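CysE, serine acetyltransferase (Brucella abortus, PDB 4HZD) transfers an acetyl group from acetyl-coenzyme A to serine, a step of cysteine biosynthesis. Local coordinates at residues 76-80 with 125-130; 40-45 with 111-115; 226-230 with 256-260; 175-181 with 201-207. The contacts are given in a common frame with arbitrary orientation. Residue numbers count along the deposited sequence, not the author numbering.

Contact 1: 76-80 with 125-130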
loop_
_atom_site.group_PDB
_atom_site.type_symbol
_atom_site.label_atom_id
_atom_site.label_comp_id
_atom_site.label_asym_id
_atom_site.label_seq_id
_atom_site.Cartn_x
_atom_site.Cartn_y
_atom_site.Cartn_z
ATOM N N THR A 76 4.097 -18.509 7.664
ATOM C CA THR A 76 3.246 -19.689 7.724
ATOM C C THR A 76 3.701 -20.773 6.708
ATOM O O THR A 76 3.884 -21.925 7.091
ATOM C CB THR A 76 1.749 -19.287 7.594
ATOM O OG1 THR A 76 1.515 -18.226 8.520
ATOM C CG2 THR A 76 0.831 -20.467 7.907
ATOM N N PHE A 77 3.889 -20.408 5.434
ATOM C CA PHE A 77 4.652 -21.256 4.491
ATOM C C PHE A 77 5.930 -21.899 5.070
ATOM O O PHE A 77 6.118 -23.106 4.930
ATOM C CB PHE A 77 5.040 -20.470 3.242
ATOM C CG PHE A 77 4.258 -20.837 2.020
ATOM C CD1 PHE A 77 4.241 -22.150 1.558
ATOM C CD2 PHE A 77 3.554 -19.854 1.311
ATOM C CE1 PHE A 77 3.509 -22.496 0.419
ATOM C CE2 PHE A 77 2.820 -20.191 0.168
ATOM C CZ PHE A 77 2.812 -21.508 -0.273
ATOM N N ASP A 78 6.802 -21.107 5.710
ATOM C CA ASP A 78 8.005 -21.627 6.384
ATOM C C ASP A 78 7.668 -22.764 7.366
ATOM O O ASP A 78 8.383 -23.749 7.416
ATOM C CB ASP A 78 8.722 -20.540 7.212
ATOM C CG ASP A 78 9.379 -19.444 6.367
ATOM O OD1 ASP A 78 9.866 -19.722 5.256
ATOM O OD2 ASP A 78 9.466 -18.292 6.859
ATOM N N THR A 79 6.624 -22.574 8.182
ATOM C CA THR A 79 6.131 -23.565 9.142
ATOM C C THR A 79 5.683 -24.876 8.425
ATOM O O THR A 79 6.050 -25.989 8.851
ATOM C CB THR A 79 4.970 -22.989 10.019
ATOM O OG1 THR A 79 5.487 -21.925 10.834
ATOM C CG2 THR A 79 4.462 -24.023 10.962
ATOM N N MET A 80 4.928 -24.724 7.324
ATOM C CA MET A 80 4.528 -25.861 6.488
ATOM C C MET A 80 5.748 -26.660 5.959
ATOM O O MET A 80 5.806 -27.866 6.117
ATOM C CB MET A 80 3.588 -25.406 5.370
ATOM C CG MET A 80 2.937 -26.553 4.606
ATOM S SD MET A 80 3.957 -26.996 3.203
ATOM C CE MET A 80 3.233 -25.846 2.025
ATOM N N ARG A 125 -1.577 -26.637 -1.188
ATOM C CA ARG A 125 -0.777 -27.477 -0.297
ATOM C C ARG A 125 -0.666 -26.827 1.101
ATOM O O ARG A 125 -0.813 -27.493 2.122
ATOM C CB ARG A 125 0.609 -27.708 -0.911
ATOM C CG ARG A 125 0.552 -28.454 -2.244
ATOM C CD ARG A 125 1.851 -29.178 -2.606
ATOM N NE ARG A 125 1.897 -29.529 -4.045
ATOM C CZ ARG A 125 1.214 -30.541 -4.597
ATOM N NH1 ARG A 125 0.387 -31.291 -3.857
ATOM N NH2 ARG A 125 1.340 -30.795 -5.889
ATOM N N LEU A 126 -0.412 -25.523 1.135
ATOM C CA LEU A 126 -0.359 -24.784 2.406
ATOM C C LEU A 126 -1.699 -24.852 3.125
ATOM O O LEU A 126 -1.760 -25.243 4.288
ATOM C CB LEU A 126 0.041 -23.310 2.185
ATOM C CG LEU A 126 0.125 -22.449 3.479
ATOM C CD1 LEU A 126 0.993 -23.171 4.530
ATOM C CD2 LEU A 126 0.643 -21.030 3.176
ATOM N N ALA A 127 -2.756 -24.445 2.433
ATOM C CA ALA A 127 -4.117 -24.469 2.986
ATOM C C ALA A 127 -4.532 -25.851 3.524
ATOM O O ALA A 127 -5.199 -25.970 4.567
ATOM C CB ALA A 127 -5.116 -23.966 1.929
ATOM N N HIS A 128 -4.149 -26.889 2.800
ATOM C CA HIS A 128 -4.518 -28.281 3.124
ATOM C C HIS A 128 -3.876 -28.707 4.442
ATOM O O HIS A 128 -4.530 -29.263 5.323
ATOM C CB HIS A 128 -4.117 -29.226 1.972
ATOM C CG HIS A 128 -4.485 -30.683 2.214
ATOM N ND1 HIS A 128 -5.765 -31.138 2.157
ATOM C CD2 HIS A 128 -3.681 -31.804 2.514
ATOM C CE1 HIS A 128 -5.778 -32.468 2.418
ATOM N NE2 HIS A 128 -4.505 -32.870 2.634
ATOM N N TRP A 129 -2.584 -28.455 4.559
ATOM C CA TRP A 129 -1.862 -28.685 5.807
ATOM C C TRP A 129 -2.493 -27.937 7.012
ATOM O O TRP A 129 -2.758 -28.532 8.098
ATOM C CB TRP A 129 -0.384 -28.317 5.592
ATOM C CG TRP A 129 0.452 -28.534 6.828
ATOM C CD1 TRP A 129 0.773 -29.751 7.448
ATOM C CD2 TRP A 129 1.025 -27.504 7.694
ATOM N NE1 TRP A 129 1.523 -29.527 8.579
ATOM C CE2 TRP A 129 1.699 -28.210 8.787
ATOM C CE3 TRP A 129 1.047 -26.109 7.675
ATOM C CZ2 TRP A 129 2.359 -27.530 9.790
ATOM C CZ3 TRP A 129 1.732 -25.432 8.679
ATOM C CH2 TRP A 129 2.376 -26.128 9.710
ATOM N N LEU A 130 -2.722 -26.625 6.834
ATOM C CA LEU A 130 -3.366 -25.792 7.868
ATOM C C LEU A 130 -4.706 -26.381 8.289
ATOM O O LEU A 130 -5.006 -26.445 9.482
ATOM C CB LEU A 130 -3.569 -24.334 7.360
ATOM C CG LEU A 130 -2.233 -23.603 7.201
ATOM C CD1 LEU A 130 -2.436 -22.238 6.585
ATOM C CD2 LEU A 130 -1.518 -23.443 8.541
#

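Contact 2: 40-45 with 111-115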
loop_
_atom_site.group_PDB
_atom_site.type_symbol
_atom_site.label_atom_id
_atom_site.label_comp_id
_atom_site.label_asym_id
_atom_site.label_seq_id
_atom_site.Cartn_x
_atom_site.Cartn_y
_atom_site.Cartn_z
ATOM N N PHE A 40 12.486 -6.827 -8.447
ATOM C CA PHE A 40 11.639 -8.035 -8.500
ATOM C C PHE A 40 12.441 -9.333 -8.482
ATOM O O PHE A 40 12.203 -10.246 -7.689
ATOM C CB PHE A 40 10.784 -7.964 -9.777
ATOM C CG PHE A 40 9.861 -9.154 -9.979
ATOM C CD1 PHE A 40 8.983 -9.568 -8.972
ATOM C CD2 PHE A 40 9.816 -9.808 -11.220
ATOM C CE1 PHE A 40 8.136 -10.662 -9.201
ATOM C CE2 PHE A 40 8.956 -10.864 -11.454
ATOM C CZ PHE A 40 8.098 -11.282 -10.439
ATOM N N LEU A 41 13.403 -9.414 -9.372
ATOM C CA LEU A 41 14.149 -10.632 -9.554
ATOM C C LEU A 41 15.157 -10.895 -8.455
ATOM O O LEU A 41 15.413 -12.055 -8.141
ATOM C CB LEU A 41 14.802 -10.637 -10.918
ATOM C CG LEU A 41 13.832 -10.639 -12.102
ATOM C CD1 LEU A 41 14.570 -10.224 -13.361
ATOM C CD2 LEU A 41 13.227 -12.034 -12.255
ATOM N N TYR A 42 15.734 -9.845 -7.850
ATOM C CA TYR A 42 16.632 -10.074 -6.699
ATOM C C TYR A 42 15.876 -10.443 -5.443
ATOM O O TYR A 42 16.272 -11.350 -4.719
ATOM C CB TYR A 42 17.545 -8.848 -6.438
ATOM C CG TYR A 42 18.845 -8.971 -7.231
ATOM C CD1 TYR A 42 18.825 -8.883 -8.619
ATOM C CD2 TYR A 42 20.056 -9.227 -6.609
ATOM C CE1 TYR A 42 19.959 -9.026 -9.375
ATOM C CE2 TYR A 42 21.234 -9.355 -7.362
ATOM C CZ TYR A 42 21.166 -9.249 -8.737
ATOM O OH TYR A 42 22.245 -9.369 -9.551
ATOM N N ALA A 43 14.763 -9.737 -5.190
ATOM C CA ALA A 43 14.002 -9.977 -3.955
ATOM C C ALA A 43 13.303 -11.326 -4.025
ATOM O O ALA A 43 13.075 -11.984 -2.983
ATOM C CB ALA A 43 12.994 -8.877 -3.733
ATOM N N THR A 44 12.937 -11.749 -5.239
ATOM C CA THR A 44 12.240 -13.025 -5.314
ATOM C C THR A 44 13.114 -14.260 -5.576
ATOM O O THR A 44 12.761 -15.329 -5.118
ATOM C CB THR A 44 10.834 -13.044 -6.026
ATOM O OG1 THR A 44 10.653 -14.180 -6.901
ATOM C CG2 THR A 44 10.319 -11.715 -6.515
ATOM N N ILE A 45 14.216 -14.104 -6.314
ATOM C CA ILE A 45 15.092 -15.235 -6.609
ATOM C C ILE A 45 16.503 -15.012 -6.033
ATOM O O ILE A 45 16.974 -15.804 -5.230
ATOM C CB ILE A 45 15.273 -15.413 -8.138
ATOM C CG1 ILE A 45 13.924 -15.625 -8.872
ATOM C CG2 ILE A 45 16.331 -16.464 -8.451
ATOM C CD1 ILE A 45 13.232 -16.941 -8.596
ATOM N N PRO A 111 7.271 -21.027 -14.359
ATOM C CA PRO A 111 6.231 -21.260 -13.317
ATOM C C PRO A 111 6.481 -20.547 -11.966
ATOM O O PRO A 111 5.524 -20.043 -11.327
ATOM C CB PRO A 111 6.257 -22.790 -13.107
ATOM C CG PRO A 111 7.559 -23.263 -13.749
ATOM C CD PRO A 111 7.813 -22.298 -14.878
ATOM N N VAL A 112 7.734 -20.539 -11.527
ATOM C CA VAL A 112 8.077 -19.940 -10.247
ATOM C C VAL A 112 7.632 -18.478 -10.208
ATOM O O VAL A 112 6.981 -18.029 -9.237
ATOM C CB VAL A 112 9.578 -20.069 -9.966
ATOM C CG1 VAL A 112 9.946 -19.293 -8.703
ATOM C CG2 VAL A 112 9.937 -21.544 -9.828
ATOM N N LEU A 113 7.885 -17.741 -11.283
ATOM C CA LEU A 113 7.546 -16.303 -11.208
ATOM C C LEU A 113 6.156 -15.947 -11.695
ATOM O O LEU A 113 5.571 -15.003 -11.190
ATOM C CB LEU A 113 8.545 -15.472 -12.010
ATOM C CG LEU A 113 9.977 -15.522 -11.522
ATOM C CD1 LEU A 113 10.776 -14.767 -12.582
ATOM C CD2 LEU A 113 10.101 -14.880 -10.142
ATOM N N TYR A 114 5.655 -16.682 -12.702
ATOM C CA TYR A 114 4.565 -16.164 -13.551
ATOM C C TYR A 114 3.246 -16.945 -13.522
ATOM O O TYR A 114 2.150 -16.357 -13.556
ATOM C CB TYR A 114 5.042 -15.907 -15.002
ATOM C CG TYR A 114 6.269 -15.025 -15.083
ATOM C CD1 TYR A 114 6.278 -13.745 -14.503
ATOM C CD2 TYR A 114 7.459 -15.485 -15.690
ATOM C CE1 TYR A 114 7.425 -12.953 -14.522
ATOM C CE2 TYR A 114 8.598 -14.689 -15.734
ATOM C CZ TYR A 114 8.569 -13.410 -15.170
ATOM O OH TYR A 114 9.699 -12.621 -15.179
ATOM N N LEU A 115 3.338 -18.265 -13.425
ATOM C CA LEU A 115 2.164 -19.059 -13.750
ATOM C C LEU A 115 1.271 -19.314 -12.540
ATOM O O LEU A 115 1.638 -20.028 -11.593
ATOM C CB LEU A 115 2.516 -20.317 -14.542
ATOM C CG LEU A 115 3.505 -20.011 -15.680
ATOM C CD1 LEU A 115 4.109 -21.303 -16.225
ATOM C CD2 LEU A 115 2.885 -19.138 -16.774
#

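Contact 3: 226-230 with 256-260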
loop_
_atom_site.group_PDB
_atom_site.type_symbol
_atom_site.label_atom_id
_atom_site.label_comp_id
_atom_site.label_asym_id
_atom_site.label_seq_id
_atom_site.Cartn_x
_atom_site.Cartn_y
_atom_site.Cartn_z
ATOM N N GLN A 226 -6.936 -44.166 -15.026
ATOM C CA GLN A 226 -5.578 -43.844 -15.330
ATOM C C GLN A 226 -5.306 -43.603 -16.821
ATOM O O GLN A 226 -5.809 -44.334 -17.672
ATOM C CB GLN A 226 -4.692 -44.965 -14.788
ATOM C CG GLN A 226 -3.226 -44.609 -14.748
ATOM C CD GLN A 226 -2.414 -45.552 -13.896
ATOM O OE1 GLN A 226 -2.876 -46.634 -13.530
ATOM N NE2 GLN A 226 -1.190 -45.138 -13.564
ATOM N N CYS A 227 -4.515 -42.565 -17.113
ATOM C CA CYS A 227 -4.069 -42.215 -18.478
ATOM C C CYS A 227 -5.151 -41.722 -19.419
ATOM O O CYS A 227 -4.875 -41.439 -20.576
ATOM C CB CYS A 227 -3.322 -43.371 -19.125
ATOM S SG CYS A 227 -1.945 -43.908 -18.109
ATOM N N SER A 228 -6.379 -41.620 -18.933
ATOM C CA SER A 228 -7.477 -41.143 -19.770
ATOM C C SER A 228 -7.422 -39.656 -19.994
ATOM O O SER A 228 -6.765 -38.920 -19.225
ATOM C CB SER A 228 -8.810 -41.578 -19.178
ATOM O OG SER A 228 -8.834 -43.004 -19.179
ATOM N N LYS A 229 -8.103 -39.226 -21.058
ATOM C CA LYS A 229 -8.160 -37.830 -21.466
ATOM C C LYS A 229 -9.598 -37.321 -21.611
ATOM O O LYS A 229 -10.458 -37.985 -22.199
ATOM C CB LYS A 229 -7.390 -37.599 -22.765
ATOM C CG LYS A 229 -5.902 -37.919 -22.705
ATOM C CD LYS A 229 -5.316 -37.966 -24.112
ATOM C CE LYS A 229 -3.793 -38.126 -24.109
ATOM N NZ LYS A 229 -3.318 -38.916 -22.933
ATOM N N ILE A 230 -9.845 -36.137 -21.055
ATOM C CA ILE A 230 -11.160 -35.502 -21.130
ATOM C C ILE A 230 -11.079 -34.333 -22.096
ATOM O O ILE A 230 -10.393 -33.329 -21.841
ATOM C CB ILE A 230 -11.712 -35.078 -19.725
ATOM C CG1 ILE A 230 -11.503 -36.164 -18.657
ATOM C CG2 ILE A 230 -13.167 -34.580 -19.794
ATOM C CD1 ILE A 230 -12.425 -37.374 -18.713
ATOM N N GLU A 256 -9.222 -44.590 -27.865
ATOM C CA GLU A 256 -8.305 -45.250 -26.961
ATOM C C GLU A 256 -7.055 -44.400 -26.817
ATOM O O GLU A 256 -6.644 -43.739 -27.762
ATOM C CB GLU A 256 -7.928 -46.590 -27.567
ATOM C CG GLU A 256 -7.462 -47.647 -26.592
ATOM C CD GLU A 256 -7.171 -48.955 -27.304
ATOM O OE1 GLU A 256 -8.132 -49.570 -27.810
ATOM O OE2 GLU A 256 -5.986 -49.364 -27.367
ATOM N N THR A 257 -6.421 -44.421 -25.654
ATOM C CA THR A 257 -5.246 -43.564 -25.467
ATOM C C THR A 257 -4.237 -44.196 -24.519
ATOM O O THR A 257 -4.612 -44.994 -23.670
ATOM C CB THR A 257 -5.676 -42.132 -25.017
ATOM O OG1 THR A 257 -4.590 -41.217 -25.178
ATOM C CG2 THR A 257 -6.172 -42.112 -23.592
ATOM N N GLY A 258 -2.957 -43.863 -24.673
ATOM C CA GLY A 258 -1.919 -44.357 -23.767
ATOM C C GLY A 258 -1.372 -43.232 -22.907
ATOM O O GLY A 258 -1.708 -42.073 -23.137
ATOM N N CYS A 259 -0.530 -43.571 -21.925
ATOM C CA CYS A 259 0.169 -42.571 -21.083
ATOM C C CYS A 259 1.468 -42.021 -21.673
ATOM O O CYS A 259 1.901 -42.442 -22.750
ATOM C CB CYS A 259 0.469 -43.127 -19.689
ATOM S SG CYS A 259 -0.579 -42.444 -18.374
ATOM N N THR A 260 2.078 -41.102 -20.912
ATOM C CA THR A 260 3.308 -40.344 -21.244
ATOM C C THR A 260 3.090 -39.344 -22.378
ATOM O O THR A 260 2.101 -38.595 -22.374
ATOM C CB THR A 260 4.501 -41.264 -21.513
#

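Contact 4: 175-181 with 201-207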
loop_
_atom_site.group_PDB
_atom_site.type_symbol
_atom_site.label_atom_id
_atom_site.label_comp_id
_atom_site.label_asym_id
_atom_site.label_seq_id
_atom_site.Cartn_x
_atom_site.Cartn_y
_atom_site.Cartn_z
ATOM N N GLY A 175 -13.888 -29.529 -5.463
ATOM C CA GLY A 175 -14.667 -29.768 -4.272
ATOM C C GLY A 175 -13.932 -30.443 -3.128
ATOM O O GLY A 175 -12.863 -31.031 -3.282
ATOM N N GLU A 176 -14.552 -30.339 -1.969
ATOM C CA GLU A 176 -14.039 -30.826 -0.708
ATOM C C GLU A 176 -13.559 -32.276 -0.686
ATOM O O GLU A 176 -12.547 -32.572 -0.038
ATOM C CB GLU A 176 -15.136 -30.605 0.350
ATOM C CG GLU A 176 -14.830 -31.212 1.696
ATOM C CD GLU A 176 -16.008 -31.103 2.644
ATOM O OE1 GLU A 176 -17.141 -30.915 2.158
ATOM O OE2 GLU A 176 -15.776 -31.195 3.863
ATOM N N THR A 177 -14.270 -33.180 -1.382
ATOM C CA THR A 177 -13.913 -34.593 -1.353
ATOM C C THR A 177 -13.254 -35.090 -2.638
ATOM O O THR A 177 -13.161 -36.314 -2.876
ATOM C CB THR A 177 -15.125 -35.483 -1.029
ATOM O OG1 THR A 177 -16.039 -35.455 -2.137
ATOM C CG2 THR A 177 -15.807 -34.981 0.272
ATOM N N ALA A 178 -12.830 -34.154 -3.485
ATOM C CA ALA A 178 -12.021 -34.529 -4.681
ATOM C C ALA A 178 -10.643 -35.052 -4.318
ATOM O O ALA A 178 -10.006 -34.599 -3.325
ATOM C CB ALA A 178 -11.877 -33.360 -5.642
ATOM N N VAL A 179 -10.191 -35.996 -5.148
ATOM C CA VAL A 179 -8.845 -36.550 -5.083
ATOM C C VAL A 179 -8.234 -36.488 -6.489
ATOM O O VAL A 179 -8.831 -36.948 -7.461
ATOM C CB VAL A 179 -8.787 -37.993 -4.560
ATOM C CG1 VAL A 179 -7.340 -38.445 -4.493
ATOM C CG2 VAL A 179 -9.433 -38.108 -3.179
ATOM N N VAL A 180 -7.069 -35.858 -6.584
ATOM C CA VAL A 180 -6.288 -35.885 -7.799
ATOM C C VAL A 180 -4.964 -36.585 -7.493
ATOM O O VAL A 180 -4.226 -36.159 -6.605
ATOM C CB VAL A 180 -6.016 -34.449 -8.332
ATOM C CG1 VAL A 180 -5.259 -34.497 -9.650
ATOM C CG2 VAL A 180 -7.304 -33.681 -8.488
ATOM N N GLU A 181 -4.648 -37.634 -8.245
ATOM C CA GLU A 181 -3.380 -38.355 -8.053
ATOM C C GLU A 181 -2.212 -37.715 -8.833
ATOM O O GLU A 181 -2.399 -36.685 -9.458
ATOM C CB GLU A 181 -3.573 -39.842 -8.379
ATOM C CG GLU A 181 -4.513 -40.512 -7.391
ATOM C CD GLU A 181 -4.801 -41.984 -7.688
ATOM O OE1 GLU A 181 -4.056 -42.647 -8.446
ATOM O OE2 GLU A 181 -5.805 -42.472 -7.157
ATOM N N ASP A 201 -19.074 -38.354 0.472
ATOM C CA ASP A 201 -18.104 -38.434 -0.594
ATOM C C ASP A 201 -18.835 -38.173 -1.916
ATOM O O ASP A 201 -19.745 -38.915 -2.288
ATOM C CB ASP A 201 -17.410 -39.793 -0.554
ATOM C CG ASP A 201 -16.145 -39.832 -1.406
ATOM O OD1 ASP A 201 -15.853 -38.846 -2.132
ATOM O OD2 ASP A 201 -15.440 -40.864 -1.347
ATOM N N ARG A 202 -18.459 -37.102 -2.621
ATOM C CA ARG A 202 -19.312 -36.571 -3.678
ATOM C C ARG A 202 -18.596 -35.868 -4.835
ATOM O O ARG A 202 -19.258 -35.223 -5.649
ATOM C CB ARG A 202 -20.364 -35.612 -3.069
ATOM C CG ARG A 202 -19.809 -34.313 -2.454
ATOM C CD ARG A 202 -20.854 -33.569 -1.587
ATOM N NE ARG A 202 -20.386 -32.259 -1.078
ATOM C CZ ARG A 202 -19.551 -32.066 -0.044
ATOM N NH1 ARG A 202 -19.035 -33.084 0.649
ATOM N NH2 ARG A 202 -19.214 -30.825 0.305
ATOM N N HIS A 203 -17.266 -35.941 -4.895
ATOM C CA HIS A 203 -16.527 -35.217 -5.950
ATOM C C HIS A 203 -15.616 -36.236 -6.549
ATOM O O HIS A 203 -15.450 -37.328 -5.961
ATOM C CB HIS A 203 -15.750 -34.007 -5.370
ATOM C CG HIS A 203 -16.636 -33.002 -4.634
ATOM N ND1 HIS A 203 -16.538 -32.777 -3.310
ATOM C CD2 HIS A 203 -17.648 -32.155 -5.094
ATOM C CE1 HIS A 203 -17.454 -31.854 -2.930
ATOM N NE2 HIS A 203 -18.139 -31.484 -4.006
ATOM N N PRO A 204 -15.012 -35.914 -7.701
ATOM C CA PRO A 204 -14.254 -36.881 -8.486
ATOM C C PRO A 204 -12.914 -37.364 -7.953
ATOM O O PRO A 204 -12.195 -36.686 -7.171
ATOM C CB PRO A 204 -14.033 -36.160 -9.828
ATOM C CG PRO A 204 -15.167 -35.215 -9.926
ATOM C CD PRO A 204 -15.296 -34.703 -8.506
ATOM N N LYS A 205 -12.608 -38.569 -8.396
ATOM C CA LYS A 205 -11.349 -39.217 -8.120
ATOM C C LYS A 205 -10.594 -39.303 -9.443
ATOM O O LYS A 205 -10.978 -40.049 -10.356
ATOM C CB LYS A 205 -11.598 -40.601 -7.503
ATOM C CG LYS A 205 -12.601 -40.599 -6.344
ATOM C CD LYS A 205 -12.062 -39.873 -5.105
ATOM C CE LYS A 205 -13.094 -39.721 -3.966
ATOM N NZ LYS A 205 -14.301 -38.894 -4.273
ATOM N N ILE A 206 -9.548 -38.498 -9.563
ATOM C CA ILE A 206 -8.745 -38.443 -10.794
ATOM C C ILE A 206 -7.464 -39.272 -10.623
ATOM O O ILE A 206 -6.607 -38.935 -9.794
ATOM C CB ILE A 206 -8.423 -36.972 -11.162
ATOM C CG1 ILE A 206 -9.707 -36.112 -11.089
ATOM C CG2 ILE A 206 -7.722 -36.857 -12.509
ATOM C CD1 ILE A 206 -10.812 -36.517 -12.067
ATOM N N ARG A 207 -7.334 -40.337 -11.435
ATOM C CA ARG A 207 -6.172 -41.240 -11.397
ATOM C C ARG A 207 -4.972 -40.636 -12.133
ATOM O O ARG A 207 -5.099 -39.616 -12.802
ATOM C CB ARG A 207 -6.527 -42.599 -12.007
ATOM C CG ARG A 207 -7.678 -43.314 -11.302
ATOM C CD ARG A 207 -7.209 -44.005 -10.042
ATOM N NE ARG A 207 -8.329 -44.490 -9.220
ATOM C CZ ARG A 207 -8.882 -43.823 -8.190
ATOM N NH1 ARG A 207 -8.442 -42.616 -7.840
ATOM N NH2 ARG A 207 -9.892 -44.357 -7.498
#

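Contact 1: 76-80 with 125-130
The indole of Trp129 slides against Met80, with Met80 CA 3.7 Å from the centroid of its six-membered ring and 18° off the ring normal, a CH-pi contact over the face. Met80 CB extends the overlap at 3.5 Å from Trp129 CE3, while Thr79 CG2 meets the ring edge 3.2 Å from Trp129 CH2. One turn back, Leu126 is wedged between two residues of the facing helix: its CD1 lies 3.5 Å from Met80 CB, and its CD2 lies over the face of the Phe77 ring, 3.7 Å from the centroid, a second CH-pi contact. Spacings of three and four residues put Leu126, Trp129 and Leu130 on one helical face, the usual way an alpha-helical bundle such as this N-terminal domain is packed. The axes of the two short segments cross at 73° with a closest approach of 10.1 Å, so the interface stays short, and Thr76 CG2 with Leu130 CD2 at 3.8 Å marks one end of it. Helix 136-149 adds Phe138 and Leu142 next to Leu130, and Met56 and Ile59 of helix 51-63 touch Phe77. Arg125 leads its charge away to a salt bridge with Asp94, and also reaches the carbonyls of Leu160 and Gly161 in the first coil of the beta-helix.

Contact 2: 40-45 with 111-115
Apolar contacts carry most of this interface, and they converge on Leu113. Its side chain enters a hole formed by Phe40, Leu41, Thr44 and Ile45, three of whose members meet it through carbon: Leu113 CD1 lies 3.7 Å from Leu41 CD2, and Leu113 CD2 lies 4.1 Å from both Phe40 CZ and Ile45 CD1. Ile45 CD1 also touches Val112 CG1 at 4.0 Å, extending the patch by one residue along helix 109-113. Aromatic packing lies beside the knob: Tyr114 CE1 approaches the edge of the Phe40 ring, 4.0 Å from Phe40 CE2. Both rings also meet another chain, for Phe40 meets Tyr141 of the second subunit edge-to-face, and Tyr114 OH is hydrogen-bonded to Asp137 of that subunit. Polar groups contribute little between the segments themselves. Thr44 OG1, as modelled, faces a methyl group, 3.4 Å from Leu113 CD2, and is buried without a polar partner. The carbonyls of Val112 and Leu113 are met from elsewhere in the chain, by His119 and Arg58. The result is a single knob, Leu113, set into a hole of helix 38-46 within the all-helical N-terminal domain, placed where that domain meets neighbouring subunits of the six-chain assembly.

Contact 3: 226-230 with 256-260
A disulfide is the central link here, joining Cys227 SG to Cys259 SG at 2.0 Å. Its chi3 of -96° is close to the relaxed magnitude of about 90°, but the two half-cystines differ: Cys227 occupies a regular m rotamer, whereas Cys259 has chi1 at -107°, between wells. Cys227 also has a positive phi of 68°, in a turn of the backbone ahead of strand 229-230. Thr257, with chi1 in the t well, brings its methyl over that turn, CG2 lying 3.4 Å from Cys227 O and 4.2 Å from Ser228 CA; the carbonyl is buried with no polar partner. Lys229 runs out extended through chi2 and chi3, which carries its CE to 3.4 Å from Thr257 OG1; chi4, off-well at 32°, then sets NZ 3.5 Å from Gly258 O. The same side chain comes within about 4 Å of bound coenzyme A at its nearest atoms. Ser228 points away, and its OG is hydrogen-bonded to Pro241 O and Val244 N. The contact thus ties the tail that follows strand 252-256 back onto a turn of the left-handed beta-helix. Asn243 adds a hydrogen bond to Thr257 O, but with a covalent S–S bond as the main link, the hold on this largely exposed tail probably depends in part on the oxidation state of the two cysteines.

Contact 4: 175-181 with 201-207
Two salt bridges stand near the ends of the paired segments, Glu181 OE2 to Arg207 NH1 at 2.7 Å and Glu176 OE1 to Arg202 NH2 at 2.8 Å. Between them runs a parallel backbone ladder: Ile206 N to Val179 O at 2.7 Å, Glu181 N to Ile206 O at 2.8 Å and Val179 N to Pro204 O at 2.9 Å. The type I turn at 175-178 is tied in through Thr177, whose N donates to His203 ND1 and whose OG1 accepts from Arg202 N, both at 3.0 Å. Lys205 NZ donates to Thr177 O at 3.1 Å and, within its own segment, to His203 O and, as a salt bridge, to Asp201 OD1, each at 2.6 Å. Packing follows: Gly175 CA sits 3.6 Å from the centroid of the His203 ring, over its face, and Val180 and Ile206 share the buried face with Leu192. Such stacked coils are characteristic of the left-handed beta-helix. Backbone bonds set the register of successive coils, while charged pairs join them near the ends of the segments.

How the contacts relate
The four contacts divide between two architectures. Contacts 1 and 2 are buried helix packing in the N-terminal half, without polar bonds between their segments; they interleave along the chain, and their helices 109-113 and 116-132 are consecutive, yet their centres stand about 20 Å apart. Contact 1 is internal to one subunit, whereas contact 2 also borders others. Contacts 3 and 4 lie on the beta-helix and its C-terminal tail, are only partly buried, and touch through Gln226 N and Arg207 CB at 3.4 Å. Contact 4 joins coils by backbone bonds and salt bridges, and contact 3 holds a terminal tail covalently. Shape complementarity thus dominates among helices, directional bonds between coils, and a covalent one between a coil and the tail.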